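Local coordinates for protein tropomodulin TMD-1 (Caenorhabditis elegans, PDB 1PGV) that probably caps the pointed ends of actin filaments, blocking their elongation and depolymerisation, and is represented here by its C-terminal domain, at residues S31-N34 and R35-D39; L141-Q144 and V145-M149. All coordinates share one frame; numbering follows the deposited sequence.

In the fold
Both contacts are local, each at one end of a single helix of the leucine-rich-repeat-like fold, and they lie on opposite sides of the chain's centre, their own centres 35 Å apart. Interaction 1 covers the C-terminal end of helix 29-37, next to the edge strand 45-47; interaction 2 covers the start of helix 143-155, which connects strands 130-132 and 161-163. Each is partly buried. Inward residues, Ile33 and Leu36 in one and Val145, Glu146 and Met149 in the other, face neighbouring elements; the Glu146 carboxylate is a buried, water-bridged polar group. Toward the surface, one arginine of interaction 1 lies back over an isoleucine while another bends to a salt bridge and a water; in interaction 2 an amide meets a thioether.

Interaction 1: S31-N34 and R35-D39; sequences SCIN and RLRED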
ATOM      1  N   SER A  31     -16.118  -0.280 -14.580  1.00 34.13           N
ATOM      2  CA  SER A  31     -16.287   1.169 -14.578  1.00 33.35           C
ATOM      3  C   SER A  31     -15.062   1.849 -13.969  1.00 31.90           C
ATOM      4  O   SER A  31     -14.581   2.857 -14.485  1.00 31.69           O
ATOM      5  CB  SER A  31     -17.541   1.559 -13.793  1.00 34.32           C
ATOM      6  OG  SER A  31     -17.707   2.965 -13.786  1.00 35.43           O
ATOM      7  N   CYS A  32     -14.559   1.289 -12.872  1.00 31.63           N
ATOM      8  CA  CYS A  32     -13.384   1.844 -12.207  1.00 30.66           C
ATOM      9  C   CYS A  32     -12.196   1.872 -13.165  1.00 30.13           C
ATOM     10  O   CYS A  32     -11.463   2.859 -13.231  1.00 28.57           O
ATOM     11  CB  CYS A  32     -13.035   1.018 -10.965  1.00 30.36           C
ATOM     12  SG  CYS A  32     -14.162   1.250  -9.567  1.00 30.55           S
ATOM     13  N   ILE A  33     -12.011   0.786 -13.908  1.00 30.18           N
ATOM     14  CA  ILE A  33     -10.917   0.707 -14.867  1.00 29.87           C
ATOM     15  C   ILE A  33     -11.011   1.854 -15.865  1.00 30.89           C
ATOM     16  O   ILE A  33     -10.049   2.594 -16.065  1.00 31.43           O
ATOM     17  CB  ILE A  33     -10.941  -0.634 -15.638  1.00 29.89           C
ATOM     18  CG1 ILE A  33     -10.536  -1.776 -14.701  1.00 28.32           C
ATOM     19  CG2 ILE A  33     -10.008  -0.562 -16.845  1.00 29.03           C
ATOM     20  CD1 ILE A  33     -10.622  -3.154 -15.329  1.00 30.06           C
ATOM     21  N   ASN A  34     -12.175   2.003 -16.488  1.00 30.89           N
ATOM     22  CA  ASN A  34     -12.368   3.067 -17.468  1.00 31.70           C
ATOM     23  C   ASN A  34     -12.177   4.455 -16.868  1.00 29.37           C
ATOM     24  O   ASN A  34     -11.529   5.307 -17.469  1.00 28.97           O
ATOM     25  CB  ASN A  34     -13.760   2.971 -18.101  1.00 34.25           C
ATOM     26  CG  ASN A  34     -13.902   1.773 -19.021  1.00 36.67           C
ATOM     27  OD1 ASN A  34     -13.061   1.543 -19.893  1.00 37.85           O
ATOM     28  ND2 ASN A  34     -14.973   1.008 -18.838  1.00 38.33           N
ATOM     29  N   ARG A  35     -12.738   4.681 -15.685  1.00 28.10           N
ATOM     30  CA  ARG A  35     -12.622   5.982 -15.035  1.00 27.72           C
ATOM     31  C   ARG A  35     -11.194   6.323 -14.614  1.00 27.82           C
ATOM     32  O   ARG A  35     -10.739   7.446 -14.812  1.00 27.84           O
ATOM     33  CB  ARG A  35     -13.561   6.051 -13.827  1.00 26.78           C
ATOM     34  CG  ARG A  35     -15.038   6.016 -14.210  1.00 26.75           C
ATOM     35  CD  ARG A  35     -15.929   6.088 -12.986  1.00 24.66           C
ATOM     36  NE  ARG A  35     -15.801   7.367 -12.288  1.00 23.81           N
ATOM     37  CZ  ARG A  35     -16.297   7.604 -11.078  1.00 22.54           C
ATOM     38  NH1 ARG A  35     -16.953   6.649 -10.432  1.00 23.08           N
ATOM     39  NH2 ARG A  35     -16.136   8.795 -10.513  1.00 22.26           N
ATOM     40  N   LEU A  36     -10.487   5.356 -14.037  1.00 28.40           N
ATOM     41  CA  LEU A  36      -9.109   5.594 -13.611  1.00 29.58           C
ATOM     42  C   LEU A  36      -8.216   5.914 -14.810  1.00 30.31           C
ATOM     43  O   LEU A  36      -7.364   6.800 -14.741  1.00 30.32           O
ATOM     44  CB  LEU A  36      -8.570   4.376 -12.854  1.00 29.04           C
ATOM     45  CG  LEU A  36      -9.143   4.174 -11.448  1.00 28.83           C
ATOM     46  CD1 LEU A  36      -8.734   2.820 -10.902  1.00 28.83           C
ATOM     47  CD2 LEU A  36      -8.659   5.294 -10.536  1.00 28.64           C
ATOM     48  N   ARG A  37      -8.420   5.196 -15.909  1.00 32.43           N
ATOM     49  CA  ARG A  37      -7.633   5.419 -17.118  1.00 34.27           C
ATOM     50  C   ARG A  37      -7.804   6.842 -17.639  1.00 34.63           C
ATOM     51  O   ARG A  37      -6.860   7.444 -18.149  1.00 34.16           O
ATOM     52  CB  ARG A  37      -8.041   4.436 -18.218  1.00 35.20           C
ATOM     53  CG  ARG A  37      -7.585   3.010 -17.990  1.00 38.32           C
ATOM     54  CD  ARG A  37      -8.041   2.111 -19.126  1.00 39.04           C
ATOM     55  NE  ARG A  37      -7.553   0.744 -18.975  1.00 41.82           N
ATOM     56  CZ  ARG A  37      -8.019  -0.293 -19.667  1.00 41.93           C
ATOM     57  NH1 ARG A  37      -8.986  -0.113 -20.557  1.00 43.37           N
ATOM     58  NH2 ARG A  37      -7.521  -1.505 -19.467  1.00 41.27           N
ATOM     59  N   GLU A  38      -9.016   7.372 -17.505  1.00 34.27           N
ATOM     60  CA  GLU A  38      -9.314   8.720 -17.969  1.00 35.13           C
ATOM     61  C   GLU A  38      -8.994   9.752 -16.893  1.00 34.32           C
ATOM     62  O   GLU A  38      -9.322  10.931 -17.033  1.00 34.55           O
ATOM     63  CB  GLU A  38     -10.788   8.819 -18.373  1.00 38.29           C
ATOM     64  CG  GLU A  38     -11.194   7.810 -19.436  1.00 42.89           C
ATOM     65  CD  GLU A  38     -12.653   7.928 -19.837  1.00 45.60           C
ATOM     66  OE1 GLU A  38     -13.527   7.852 -18.947  1.00 48.21           O
ATOM     67  OE2 GLU A  38     -12.926   8.089 -21.046  1.00 48.20           O
ATOM     68  N   ASP A  39      -8.356   9.297 -15.820  1.00 32.23           N
ATOM     69  CA  ASP A  39      -7.969  10.172 -14.720  1.00 30.99           C
ATOM     70  C   ASP A  39      -9.161  10.950 -14.153  1.00 30.25           C
ATOM     71  O   ASP A  39      -9.102  12.167 -13.965  1.00 29.45           O
ATOM     72  CB  ASP A  39      -6.869  11.129 -15.193  1.00 32.24           C
ATOM     73  CG  ASP A  39      -6.273  11.939 -14.063  1.00 32.91           C
ATOM     74  OD1 ASP A  39      -6.222  11.430 -12.926  1.00 32.19           O
ATOM     75  OD2 ASP A  39      -5.839  13.081 -14.317  1.00 35.42           O
TER
HETATM   76  O   HOH W   1     -17.376   3.832 -11.168  1.00 35.69           O
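Arg37 lies back along Ile33 within the last turn of helix 29-37, which a Schellman motif ends. The two side chains run alongside each other and point the same way. From CB onward the arginine can be traced against the preceding turn: its CB is 3.5 Å from Ile33 O, and its CG draws in to 3.2 Å from that same oxygen. The first torsion, with CG beside the backbone N (chi1 -73°), turns the chain back in this direction. CD still lies near Ile33 O and approaches Ile33 CG2, and the extended run from CG to NE carries the chain on over that branch. NE and CZ both meet CG2, CZ at 3.5 Å, and NH1 and NH2 have the same neighbour slightly farther off. The methyl stands 3.4 Å above the guanidinium plane, over its centre, so it covers one face of the charged group. The backbone beneath is tied by Arg37 N to Ile33 O at 3.1 Å, with an N-H...O angle of 160°. Asp39 adopts a positive phi of 55° as the C-prime residue; Asp39 N bonds to Leu36 O at 2.9 Å, and Asp40 N to Arg35 O. The buried side of the helix rests on other elements, Ile33 on Arg58 and Ser61 of helix 56-66 and Leu36 on Val46 of strand 45-47. Arg35 bends at chi3, its NE forming a salt bridge with Asp40. At the edge of its guanidinium and in plane, a water accepts from Arg35 NH1 at 2.9 Å and also hydrogen-bonds Ser31 OG at 2.8 Å.

Interaction 2: L141-Q144 and V145-M149; sequences LGNQ and VEMDM
The flat amide of Asn143 meets Met147 one turn on, the two side chains crossing obliquely. Met147 CG lies over one face of the amide, displaced from its centre and 4.0 Å from Asn143 ND2. The thioether chain, bent at chi2 (-64°), brings the modelled methyl close to the amide plane on the oxygen side, but the 2.9 Å between Met147 CE and Asn143 OD1 is too short for ordinary packing and leaves its exact place doubtful. A serine in place of Met147 would probably leave that amide face without its apolar neighbour and the amide freer to turn. A second flat group, the Glu146 carboxylate, reaches back before the helix: a water donates to OE2 at 2.6 Å and accepts from Gly142 N at 3.0 Å, while Ala167 N and Ser168 N bind OE2 and OE1, which helps fix the buried group. Gly142 is the N-cap; with phi at 93°, a CB here would press on Leu141 O. Another water accepts from Val145 N at 3.0 Å and donates to Leu141 O. The first helical bond runs from Glu146 N to Gly142 O, 3.1 Å long and nearly straight (168°). Leu141 crosses three side chains at about right angles: its CB lies 3.9 Å from Val145 CG1, and its CD1 meets Glu146 CG and, at 4.1 Å, Met149 SD. This helix start belongs to the beta-alpha-beta unit of strands 130-132 and 161-163. Val145 and Met149 pack on helix 112-121, where Asp148 also pairs with Arg120, while Leu141 and Met149 touch Ile164, just beyond strand 161-163.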
ATOM      1  N   LEU A 141       7.851 -13.192   7.793  1.00 20.98           N
ATOM      2  CA  LEU A 141       8.603 -12.318   6.903  1.00 19.54           C
ATOM      3  C   LEU A 141      10.068 -12.722   6.767  1.00 18.51           C
ATOM      4  O   LEU A 141      10.634 -12.674   5.675  1.00 19.34           O
ATOM      5  CB  LEU A 141       8.542 -10.877   7.411  1.00 20.75           C
ATOM      6  CG  LEU A 141       7.154 -10.251   7.549  1.00 23.32           C
ATOM      7  CD1 LEU A 141       7.272  -8.902   8.253  1.00 21.36           C
ATOM      8  CD2 LEU A 141       6.528 -10.089   6.172  1.00 25.88           C
ATOM      9  N   GLY A 142      10.674 -13.103   7.883  1.00 16.14           N
ATOM     10  CA  GLY A 142      12.078 -13.475   7.870  1.00 16.50           C
ATOM     11  C   GLY A 142      12.924 -12.266   8.209  1.00 14.73           C
ATOM     12  O   GLY A 142      12.501 -11.118   8.012  1.00 15.71           O
ATOM     13  N   ASN A 143      14.136 -12.509   8.690  1.00 15.74           N
ATOM     14  CA  ASN A 143      15.020 -11.427   9.087  1.00 14.54           C
ATOM     15  C   ASN A 143      15.357 -10.397   8.014  1.00 16.06           C
ATOM     16  O   ASN A 143      15.266  -9.194   8.259  1.00 14.37           O
ATOM     17  CB  ASN A 143      16.323 -11.995   9.655  1.00 16.78           C
ATOM     18  CG  ASN A 143      17.192 -10.928  10.281  1.00 17.34           C
ATOM     19  OD1 ASN A 143      16.775 -10.244  11.221  1.00 17.37           O
ATOM     20  ND2 ASN A 143      18.405 -10.769   9.762  1.00 19.64           N
ATOM     21  N   GLN A 144      15.746 -10.850   6.829  1.00 16.84           N
ATOM     22  CA  GLN A 144      16.113  -9.908   5.788  1.00 18.07           C
ATOM     23  C   GLN A 144      14.980  -8.959   5.417  1.00 17.25           C
ATOM     24  O   GLN A 144      15.204  -7.756   5.244  1.00 16.31           O
ATOM     25  CB  GLN A 144      16.612 -10.656   4.555  1.00 21.86           C
ATOM     26  CG  GLN A 144      17.888 -11.442   4.822  1.00 29.04           C
ATOM     27  CD  GLN A 144      18.597 -11.880   3.555  1.00 32.44           C
ATOM     28  OE1 GLN A 144      19.648 -12.516   3.613  1.00 37.75           O
ATOM     29  NE2 GLN A 144      18.030 -11.537   2.405  1.00 35.49           N
ATOM     30  N   VAL A 145      13.770  -9.489   5.314  1.00 16.00           N
ATOM     31  CA  VAL A 145      12.626  -8.662   4.964  1.00 15.66           C
ATOM     32  C   VAL A 145      12.328  -7.653   6.076  1.00 16.05           C
ATOM     33  O   VAL A 145      12.102  -6.476   5.802  1.00 14.63           O
ATOM     34  CB  VAL A 145      11.379  -9.522   4.685  1.00 16.67           C
ATOM     35  CG1 VAL A 145      10.131  -8.635   4.637  1.00 14.53           C
ATOM     36  CG2 VAL A 145      11.547 -10.245   3.346  1.00 17.33           C
ATOM     37  N   GLU A 146      12.337  -8.103   7.325  1.00 14.37           N
ATOM     38  CA  GLU A 146      12.067  -7.191   8.432  1.00 14.43           C
ATOM     39  C   GLU A 146      13.090  -6.059   8.512  1.00 15.33           C
ATOM     40  O   GLU A 146      12.737  -4.909   8.790  1.00 13.22           O
ATOM     41  CB  GLU A 146      12.011  -7.964   9.751  1.00 15.11           C
ATOM     42  CG  GLU A 146      10.798  -8.880   9.842  1.00 15.25           C
ATOM     43  CD  GLU A 146      10.423  -9.212  11.270  1.00 14.47           C
ATOM     44  OE1 GLU A 146      10.894  -8.503  12.179  1.00 15.60           O
ATOM     45  OE2 GLU A 146       9.645 -10.162  11.481  1.00 19.48           O
ATOM     46  N   MET A 147      14.358  -6.370   8.245  1.00 14.93           N
ATOM     47  CA  MET A 147      15.402  -5.351   8.285  1.00 16.86           C
ATOM     48  C   MET A 147      15.213  -4.349   7.147  1.00 16.79           C
ATOM     49  O   MET A 147      15.468  -3.153   7.306  1.00 16.57           O
ATOM     50  CB  MET A 147      16.779  -6.011   8.194  1.00 22.56           C
ATOM     51  CG  MET A 147      16.985  -7.059   9.271  1.00 28.50           C
ATOM     52  SD  MET A 147      16.965  -6.378  10.940  1.00 39.81           S
ATOM     53  CE  MET A 147      17.899  -7.626  11.832  1.00 34.94           C
ATOM     54  N   ASP A 148      14.755  -4.847   6.004  1.00 15.18           N
ATOM     55  CA  ASP A 148      14.504  -4.017   4.830  1.00 14.36           C
ATOM     56  C   ASP A 148      13.378  -3.039   5.191  1.00 14.75           C
ATOM     57  O   ASP A 148      13.525  -1.815   5.086  1.00 15.14           O
ATOM     58  CB  ASP A 148      14.045  -4.908   3.673  1.00 13.26           C
ATOM     59  CG  ASP A 148      13.800  -4.142   2.385  1.00 15.66           C
ATOM     60  OD1 ASP A 148      13.386  -2.957   2.438  1.00 16.34           O
ATOM     61  OD2 ASP A 148      13.998  -4.737   1.302  1.00 14.36           O
ATOM     62  N   MET A 149      12.259  -3.609   5.623  1.00 13.70           N
ATOM     63  CA  MET A 149      11.070  -2.833   5.987  1.00 14.28           C
ATOM     64  C   MET A 149      11.294  -1.789   7.071  1.00 14.19           C
ATOM     65  O   MET A 149      10.809  -0.650   6.961  1.00 14.36           O
ATOM     66  CB  MET A 149       9.958  -3.772   6.442  1.00 13.86           C
ATOM     67  CG  MET A 149       9.411  -4.671   5.356  1.00 16.69           C
ATOM     68  SD  MET A 149       8.018  -5.613   5.964  1.00 16.11           S
ATOM     69  CE  MET A 149       7.244  -6.070   4.412  1.00 14.70           C
TER
HETATM   70  O   HOH W   2      13.390 -12.433   4.996  1.00 19.75           O
HETATM   71  O   HOH W   3       7.089 -11.521  10.576  1.00 33.53           O
HETATM   72  O   HOH W   4      10.034 -12.646  10.782  1.00 17.89           O